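Local coordinates for protein aldehyde dehydrogenase (Listeria monocytogenes, PDB 3K9D) that probably oxidises aldehydes with NAD or NADP as the electron acceptor, at residues I43-Y48 against A77-Y82; K56-E61 against L148-E153; V194-G199 against P213-G218. All coordinates share one frame; numbering follows the deposited sequence.

Contact 1: residues I43-Y48 against A77-Y82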
loop_
_atom_site.group_PDB
_atom_site.type_symbol
_atom_site.label_atom_id
_atom_site.label_comp_id
_atom_site.label_asym_id
_atom_site.label_seq_id
_atom_site.Cartn_x
_atom_site.Cartn_y
_atom_site.Cartn_z
ATOM N N ILE A 43 -1.885 15.677 22.320
ATOM C CA ILE A 43 -3.048 15.517 21.441
ATOM C C ILE A 43 -4.074 14.595 22.098
ATOM O O ILE A 43 -5.287 14.895 22.125
ATOM C CB ILE A 43 -2.625 14.981 20.021
ATOM C CG1 ILE A 43 -1.796 16.033 19.293
ATOM C CG2 ILE A 43 -3.838 14.594 19.184
ATOM C CD1 ILE A 43 -0.954 15.506 18.087
ATOM N N ALA A 44 -3.571 13.492 22.647
ATOM C CA ALA A 44 -4.402 12.507 23.320
ATOM C C ALA A 44 -5.094 13.114 24.536
ATOM O O ALA A 44 -6.291 12.894 24.743
ATOM C CB ALA A 44 -3.574 11.303 23.727
ATOM N N ASP A 45 -4.364 13.883 25.310
ATOM C CA ASP A 45 -4.915 14.542 26.466
ATOM C C ASP A 45 -5.971 15.542 26.088
ATOM O O ASP A 45 -7.029 15.511 26.645
ATOM C CB ASP A 45 -3.847 15.166 27.325
ATOM C CG ASP A 45 -3.059 14.170 28.064
ATOM O OD1 ASP A 45 -3.449 13.036 28.152
ATOM O OD2 ASP A 45 -2.014 14.537 28.555
ATOM N N ALA A 46 -5.692 16.401 25.130
ATOM C CA ALA A 46 -6.670 17.384 24.645
ATOM C C ALA A 46 -7.937 16.754 24.060
ATOM O O ALA A 46 -9.038 17.249 24.302
ATOM C CB ALA A 46 -6.043 18.323 23.646
ATOM N N GLY A 47 -7.771 15.668 23.304
ATOM C CA GLY A 47 -8.887 14.908 22.749
ATOM C C GLY A 47 -9.777 14.316 23.832
ATOM O O GLY A 47 -11.001 14.488 23.798
ATOM N N TYR A 48 -9.148 13.627 24.787
ATOM C CA TYR A 48 -9.829 13.053 25.947
ATOM C C TYR A 48 -10.562 14.103 26.766
ATOM O O TYR A 48 -11.700 13.890 27.130
ATOM C CB TYR A 48 -8.846 12.264 26.829
ATOM C CG TYR A 48 -9.489 11.563 28.016
ATOM C CD1 TYR A 48 -10.354 10.479 27.835
ATOM C CD2 TYR A 48 -9.222 11.985 29.323
ATOM C CE1 TYR A 48 -10.938 9.838 28.928
ATOM C CE2 TYR A 48 -9.796 11.351 30.421
ATOM C CZ TYR A 48 -10.654 10.281 30.215
ATOM O OH TYR A 48 -11.222 9.663 31.302
ATOM N N ALA A 77 -10.775 6.819 20.626
ATOM C CA ALA A 77 -9.868 7.539 19.724
ATOM C C ALA A 77 -8.692 8.244 20.402
ATOM O O ALA A 77 -7.627 8.392 19.798
ATOM C CB ALA A 77 -10.638 8.534 18.943
ATOM N N SER A 78 -8.900 8.704 21.634
ATOM C CA SER A 78 -7.850 9.378 22.391
ATOM C C SER A 78 -7.096 8.376 23.280
ATOM O O SER A 78 -5.968 7.997 22.949
ATOM C CB SER A 78 -8.382 10.613 23.152
ATOM O OG SER A 78 -9.429 10.291 24.056
ATOM N N LYS A 79 -7.731 7.898 24.352
ATOM C CA LYS A 79 -7.050 7.048 25.347
ATOM C C LYS A 79 -6.595 5.681 24.845
ATOM O O LYS A 79 -5.476 5.264 25.134
ATOM C CB LYS A 79 -7.896 6.885 26.621
ATOM C CG LYS A 79 -7.806 8.054 27.576
ATOM C CD LYS A 79 -6.511 8.050 28.397
ATOM C CE LYS A 79 -5.947 9.457 28.564
ATOM N NZ LYS A 79 -5.348 9.957 27.280
ATOM N N HIS A 80 -7.463 4.987 24.114
ATOM C CA HIS A 80 -7.173 3.628 23.658
ATOM C C HIS A 80 -6.108 3.591 22.544
ATOM O O HIS A 80 -5.226 2.738 22.580
ATOM C CB HIS A 80 -8.454 2.918 23.189
ATOM C CG HIS A 80 -9.399 2.557 24.288
ATOM N ND1 HIS A 80 -9.666 1.249 24.633
ATOM C CD2 HIS A 80 -10.172 3.324 25.095
ATOM C CE1 HIS A 80 -10.553 1.226 25.612
ATOM N NE2 HIS A 80 -10.878 2.472 25.908
ATOM N N VAL A 81 -6.205 4.510 21.574
ATOM C CA VAL A 81 -5.204 4.649 20.493
ATOM C C VAL A 81 -3.851 5.038 21.093
ATOM O O VAL A 81 -2.834 4.411 20.794
ATOM C CB VAL A 81 -5.653 5.677 19.397
ATOM C CG1 VAL A 81 -4.563 5.914 18.359
ATOM C CG2 VAL A 81 -6.954 5.227 18.712
ATOM N N TYR A 82 -3.860 6.052 21.961
ATOM C CA TYR A 82 -2.665 6.490 22.671
ATOM C C TYR A 82 -1.948 5.367 23.423
ATOM O O TYR A 82 -0.736 5.222 23.296
ATOM C CB TYR A 82 -2.956 7.673 23.617
ATOM C CG TYR A 82 -1.728 8.104 24.365
ATOM C CD1 TYR A 82 -0.677 8.726 23.691
ATOM C CD2 TYR A 82 -1.582 7.845 25.727
ATOM C CE1 TYR A 82 0.479 9.094 24.350
ATOM C CE2 TYR A 82 -0.415 8.211 26.400
ATOM C CZ TYR A 82 0.610 8.839 25.700
ATOM O OH TYR A 82 1.776 9.216 26.333
#
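The phenol ring of Y48 is met on one face by the aliphatic part of K79 and at its edge by S78. K79 CG makes a CH-pi contact, 4.0 Å from the centre of the Y48 ring and 28° off its normal, while CE sits above the same face but displaced toward the rim, and the lysine chain crosses the tyrosine at about a right angle. In the plane of the ring, S78 OG closes on the root of the side chain, 3.5 Å from Y48 CB. That hydroxyl gives its strongest bond to N74 O in its own helix, so its meeting with Y48 is packing. Beyond the ring, the K79 chain is bent at chi2, chi3 and chi4. Its NZ lies near D45, and D45 OD1 and K79 NZ form a long salt bridge of 3.7 Å. D45 uses its other oxygen, OD2, for K41.

The second ring, that of Y82, meets the methyl of A44 obliquely, with A44 CB 3.7 Å from Y82 CG. Between the two tyrosines the backbones come close over small residues: A44 O lies 3.5 Å from S78 CB, and G47 C is 4.0 Å from that same S78 CB. The short axes approach to 8.2 Å and run roughly antiparallel, at 147°. On another side of helix 33-49, I43 and A46 pack on helix 148-164, and I43 also reaches helix 121-134. The arrangement is an antiparallel helix pair joined through alanine, glycine and serine, with the K79 chain packed over the Y48 ring beside it, among the N-terminal helices of the aldehyde dehydrogenase fold.

Contact 2: residues K56-E61 against L148-E153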
loop_
_atom_site.group_PDB
_atom_site.type_symbol
_atom_site.label_atom_id
_atom_site.label_comp_id
_atom_site.label_asym_id
_atom_site.label_seq_id
_atom_site.Cartn_x
_atom_site.Cartn_y
_atom_site.Cartn_z
ATOM N N LYS A 56 -21.050 16.084 21.784
ATOM C CA LYS A 56 -22.286 16.888 21.692
ATOM C C LYS A 56 -22.360 17.720 20.414
ATOM O O LYS A 56 -23.411 17.761 19.788
ATOM C CB LYS A 56 -22.503 17.784 22.925
ATOM C CG LYS A 56 -23.919 18.398 23.050
ATOM C CD LYS A 56 -25.044 17.384 22.757
ATOM C CE LYS A 56 -26.394 17.903 23.182
ATOM N NZ LYS A 56 -27.484 17.523 22.252
ATOM N N MET A 57 -21.252 18.372 20.034
ATOM C CA MET A 57 -21.172 19.103 18.754
ATOM C C MET A 57 -21.558 18.209 17.562
ATOM O O MET A 57 -22.427 18.570 16.762
ATOM C CB MET A 57 -19.781 19.734 18.532
ATOM C CG MET A 57 -19.490 20.957 19.402
ATOM S SD MET A 57 -17.920 21.806 19.079
ATOM C CE MET A 57 -18.426 22.900 17.745
ATOM N N ALA A 58 -20.944 17.032 17.481
ATOM C CA ALA A 58 -21.169 16.101 16.370
ATOM C C ALA A 58 -22.609 15.579 16.346
ATOM O O ALA A 58 -23.210 15.446 15.270
ATOM C CB ALA A 58 -20.173 14.947 16.436
ATOM N N HIS A 59 -23.155 15.317 17.534
ATOM C CA HIS A 59 -24.533 14.858 17.691
ATOM C C HIS A 59 -25.524 15.929 17.231
ATOM O O HIS A 59 -26.459 15.622 16.492
ATOM C CB HIS A 59 -24.802 14.434 19.152
ATOM C CG HIS A 59 -26.191 13.928 19.394
ATOM N ND1 HIS A 59 -27.080 14.557 20.240
ATOM C CD2 HIS A 59 -26.846 12.853 18.897
ATOM C CE1 HIS A 59 -28.224 13.897 20.246
ATOM N NE2 HIS A 59 -28.109 12.860 19.437
ATOM N N GLU A 60 -25.298 17.181 17.641
ATOM C CA GLU A 60 -26.179 18.288 17.275
ATOM C C GLU A 60 -26.083 18.651 15.785
ATOM O O GLU A 60 -27.096 18.933 15.140
ATOM C CB GLU A 60 -25.880 19.538 18.115
ATOM C CG GLU A 60 -26.203 19.456 19.613
ATOM C CD GLU A 60 -25.620 20.637 20.408
ATOM O OE1 GLU A 60 -24.751 21.356 19.865
ATOM O OE2 GLU A 60 -26.025 20.841 21.575
ATOM N N GLU A 61 -24.862 18.677 15.253
ATOM C CA GLU A 61 -24.648 19.086 13.865
ATOM C C GLU A 61 -25.162 18.063 12.858
ATOM O O GLU A 61 -25.895 18.415 11.943
ATOM C CB GLU A 61 -23.170 19.352 13.591
ATOM C CG GLU A 61 -22.931 20.252 12.375
ATOM C CD GLU A 61 -21.464 20.536 12.163
ATOM O OE1 GLU A 61 -20.649 20.041 12.969
ATOM O OE2 GLU A 61 -21.134 21.246 11.188
ATOM N N LEU A 148 -18.907 19.865 9.616
ATOM C CA LEU A 148 -17.831 20.855 9.461
ATOM C C LEU A 148 -17.395 21.486 10.786
ATOM O O LEU A 148 -16.216 21.432 11.137
ATOM C CB LEU A 148 -18.226 21.942 8.450
ATOM C CG LEU A 148 -17.260 23.111 8.182
ATOM C CD1 LEU A 148 -15.967 22.611 7.569
ATOM C CD2 LEU A 148 -17.898 24.139 7.262
ATOM N N LYS A 149 -18.360 22.035 11.522
ATOM C CA LYS A 149 -18.111 22.762 12.762
ATOM C C LYS A 149 -17.444 21.918 13.857
ATOM O O LYS A 149 -16.497 22.370 14.504
ATOM C CB LYS A 149 -19.417 23.381 13.266
ATOM C CG LYS A 149 -19.802 24.688 12.560
ATOM C CD LYS A 149 -21.299 24.948 12.699
ATOM C CE LYS A 149 -21.611 26.425 12.843
ATOM N NZ LYS A 149 -23.079 26.630 13.006
ATOM N N ALA A 150 -17.937 20.700 14.033
ATOM C CA ALA A 150 -17.413 19.752 15.017
ATOM C C ALA A 150 -15.994 19.298 14.675
ATOM O O ALA A 150 -15.140 19.161 15.562
ATOM C CB ALA A 150 -18.355 18.546 15.129
ATOM N N ILE A 151 -15.742 19.083 13.383
ATOM C CA ILE A 151 -14.422 18.671 12.904
ATOM C C ILE A 151 -13.420 19.800 13.090
ATOM O O ILE A 151 -12.375 19.579 13.672
ATOM C CB ILE A 151 -14.446 18.171 11.444
ATOM C CG1 ILE A 151 -15.273 16.879 11.339
ATOM C CG2 ILE A 151 -13.052 17.832 10.967
ATOM C CD1 ILE A 151 -15.718 16.572 9.945
ATOM N N LEU A 152 -13.779 20.993 12.623
ATOM C CA LEU A 152 -12.967 22.195 12.778
ATOM C C LEU A 152 -12.605 22.460 14.222
ATOM O O LEU A 152 -11.453 22.760 14.508
ATOM C CB LEU A 152 -13.664 23.423 12.173
ATOM C CG LEU A 152 -13.631 23.640 10.657
ATOM C CD1 LEU A 152 -14.362 24.920 10.320
ATOM C CD2 LEU A 152 -12.183 23.704 10.172
ATOM N N GLU A 153 -13.576 22.309 15.127
ATOM C CA GLU A 153 -13.328 22.515 16.560
ATOM C C GLU A 153 -12.453 21.434 17.209
ATOM O O GLU A 153 -11.613 21.762 18.041
ATOM C CB GLU A 153 -14.638 22.758 17.335
ATOM C CG GLU A 153 -14.491 22.885 18.856
ATOM C CD GLU A 153 -13.791 24.169 19.307
ATOM O OE1 GLU A 153 -13.367 24.979 18.463
ATOM O OE2 GLU A 153 -13.669 24.367 20.526
#
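The carboxylate of E61 takes two backbone N-H groups from the first turn of helix 148-164. OE2 receives K149 N at 2.9 Å through its syn lone pair, and OE1 receives A150 N at 3.0 Å, also on the syn side but 19° out of the carboxylate plane. Both bonds have N-H...O angles of 157°. The two oxygens thus straddle consecutive amides, which fixes the rotation of the carboxylate. L148 N lies close to OE2 too, at 3.1 Å, but its angle is poor for a bond. E61 gets there by reaching straight out: CG is anti to the backbone N and the chain stays extended beyond it. The amides at this helix start would be expected to stabilise the negative charge on E61, and K149 NZ, about 6.0 Å from OE2, is near without touching.

One turn back along helix 51-62 the contact becomes apolar. M57 CB sits 3.9 Å from A150 CB, and A58 CB also lies within 4.2 Å of A150 CB. Further out, M57 crosses E153 at about a right angle, SD packing 3.6 Å from E153 CG, while CE bends over toward K149 O and E153 CB. The carboxylate of E153 leads elsewhere, to R156 and K53; K53, on helix 51-62, ties the two helices together a second time. P121 of helix 121-134 packs on A58 and I151, so that helix meets both members of the pair.

The short axes lie 8.5 Å apart at 164°, an almost antiparallel pair. Helix 148-164 follows strand 138-143 and leads to the parallel strand 172-174, so E61 holds the start of a beta-alpha-beta crossover helix of the Rossmann-like domain.

Contact 3: residues V194-G199 against P213-G218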
loop_
_atom_site.group_PDB
_atom_site.type_symbol
_atom_site.label_atom_id
_atom_site.label_comp_id
_atom_site.label_asym_id
_atom_site.label_seq_id
_atom_site.Cartn_x
_atom_site.Cartn_y
_atom_site.Cartn_z
ATOM N N VAL A 194 -0.016 10.676 0.904
ATOM C CA VAL A 194 -0.897 9.540 1.131
ATOM C C VAL A 194 -2.316 10.034 1.409
ATOM O O VAL A 194 -2.512 11.154 1.881
ATOM C CB VAL A 194 -0.364 8.602 2.270
ATOM C CG1 VAL A 194 -0.642 9.195 3.652
ATOM C CG2 VAL A 194 -0.924 7.164 2.144
ATOM N N ILE A 195 -3.300 9.202 1.076
ATOM C CA ILE A 195 -4.688 9.487 1.421
ATOM C C ILE A 195 -5.203 8.417 2.370
ATOM O O ILE A 195 -5.150 7.227 2.045
ATOM C CB ILE A 195 -5.614 9.554 0.164
ATOM C CG1 ILE A 195 -5.061 10.542 -0.856
ATOM C CG2 ILE A 195 -7.062 9.933 0.564
ATOM C CD1 ILE A 195 -5.473 10.261 -2.260
ATOM N N LEU A 196 -5.687 8.847 3.542
ATOM C CA LEU A 196 -6.550 8.004 4.379
ATOM C C LEU A 196 -8.002 8.249 3.992
ATOM O O LEU A 196 -8.598 9.278 4.325
ATOM C CB LEU A 196 -6.335 8.252 5.866
ATOM C CG LEU A 196 -4.941 7.927 6.406
ATOM C CD1 LEU A 196 -4.778 8.362 7.863
ATOM C CD2 LEU A 196 -4.682 6.456 6.246
ATOM N N ALA A 197 -8.547 7.288 3.268
ATOM C CA ALA A 197 -9.807 7.458 2.568
ATOM C C ALA A 197 -10.927 6.789 3.355
ATOM O O ALA A 197 -11.291 5.650 3.078
ATOM C CB ALA A 197 -9.700 6.869 1.161
ATOM N N THR A 198 -11.452 7.502 4.346
ATOM C CA THR A 198 -12.583 7.015 5.141
ATOM C C THR A 198 -13.885 7.668 4.650
ATOM O O THR A 198 -14.081 8.884 4.775
ATOM C CB THR A 198 -12.369 7.263 6.650
ATOM O OG1 THR A 198 -11.070 6.789 7.031
ATOM C CG2 THR A 198 -13.426 6.538 7.482
ATOM N N GLY A 199 -14.750 6.854 4.056
ATOM C CA GLY A 199 -16.032 7.325 3.541
ATOM C C GLY A 199 -16.645 6.356 2.548
ATOM O O GLY A 199 -16.273 5.186 2.511
ATOM N N PRO A 213 -0.843 7.782 -3.690
ATOM C CA PRO A 213 -1.063 6.578 -2.870
ATOM C C PRO A 213 -2.243 6.724 -1.917
ATOM O O PRO A 213 -2.340 7.715 -1.206
ATOM C CB PRO A 213 0.233 6.457 -2.074
ATOM C CG PRO A 213 1.268 7.049 -2.976
ATOM C CD PRO A 213 0.580 8.177 -3.704
ATOM N N ALA A 214 -3.133 5.741 -1.932
ATOM C CA ALA A 214 -4.318 5.753 -1.082
ATOM C C ALA A 214 -4.419 4.515 -0.216
ATOM O O ALA A 214 -3.911 3.449 -0.542
ATOM C CB ALA A 214 -5.577 5.892 -1.926
ATOM N N ILE A 215 -5.073 4.678 0.921
ATOM C CA ILE A 215 -5.538 3.536 1.667
ATOM C C ILE A 215 -7.011 3.714 1.984
ATOM O O ILE A 215 -7.420 4.650 2.675
ATOM C CB ILE A 215 -4.626 3.180 2.876
ATOM C CG1 ILE A 215 -5.426 2.464 3.965
ATOM C CG2 ILE A 215 -3.830 4.389 3.364
ATOM C CD1 ILE A 215 -4.636 2.275 5.187
ATOM N N GLY A 216 -7.801 2.803 1.430
ATOM C CA GLY A 216 -9.244 2.904 1.466
ATOM C C GLY A 216 -9.929 1.966 2.429
ATOM O O GLY A 216 -9.342 1.001 2.921
ATOM N N VAL A 217 -11.186 2.275 2.706
ATOM C CA VAL A 217 -12.046 1.395 3.488
ATOM C C VAL A 217 -13.055 0.794 2.516
ATOM O O VAL A 217 -13.063 1.138 1.331
ATOM C CB VAL A 217 -12.744 2.167 4.638
ATOM C CG1 VAL A 217 -11.701 2.825 5.559
ATOM C CG2 VAL A 217 -13.715 3.214 4.088
ATOM N N GLY A 218 -13.888 -0.125 2.992
ATOM C CA GLY A 218 -14.980 -0.632 2.169
ATOM C C GLY A 218 -16.282 -0.550 2.954
ATOM O O GLY A 218 -16.260 -0.204 4.141
#
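Strand 192-197, helix 201-207 and strand 214-216 form a beta-alpha-beta unit, and this contact is the parallel pairing of its two strands. I215 holds the centre of it with both backbone polar atoms: I215 N gives a 2.8 Å hydrogen bond to I195 O, nearly straight at 166°, and I215 O accepts A197 N at 2.9 Å. Earlier in the pair, I195 N binds P213 O at 2.9 Å; at the far end V217 N to A197 O is a weak bond of 3.4 Å, where the strands run into their loops. P213 O also receives a CA-H...O contact from V194.

On one face of the sheet L196 and I215 run alongside each other in the same direction, with L196 CD2 3.6 Å from I215 CG2. V194, two residues before L196, crosses I215 obliquely: its CG2, anti to the backbone N, reaches the same I215 methyl at 4.2 Å. I434 covers L196 and I215 on this side. The opposite face carries I195, A197 and A214, small enough at A197 and A214 for helix 201-207 to settle there through V204 and A207. This is Rossmann-type topology, the crossover helix packing on the sheet it spans; on its other edge strand 192-197 bonds to strand 102-116.

Past the strands, V217 turns its side chain back on the first segment. With CG2 placed between the backbone N and the carbonyl carbon, that methyl touches A197 O and G199 O, each at 3.6 Å. T198 OG1 points elsewhere, bonding K128 and T419. In relatives, the Thr-Gly turn after such a strand borders the cofactor-binding cleft, and T198 and G199 are consistent with that. P213 packs against G427 of the second subunit.

How the contacts relate
Along the chain, contacts 1 and 2 interleave: helices 33-49, 51-62 and 67-85 follow one another, and 51-62, between the partners of contact 1, pairs with helix 148-164 in contact 2. Their centres are 18 Å apart and their nearest atoms about 8 Å. Contact 3 comes later, after both have closed, with its centre 22 Å from each of the others. Helix 121-134 receives side chains from both contacts 1 and 2; helix 148-164, a partner in contact 2, also takes I43 and A46 of contact 1. The sheet of contact 3 also holds strand 138-143, which precedes helix 148-164. The N-terminal helices are thus joined to the crossover helices of a Rossmann-like domain, probably the cofactor-binding one.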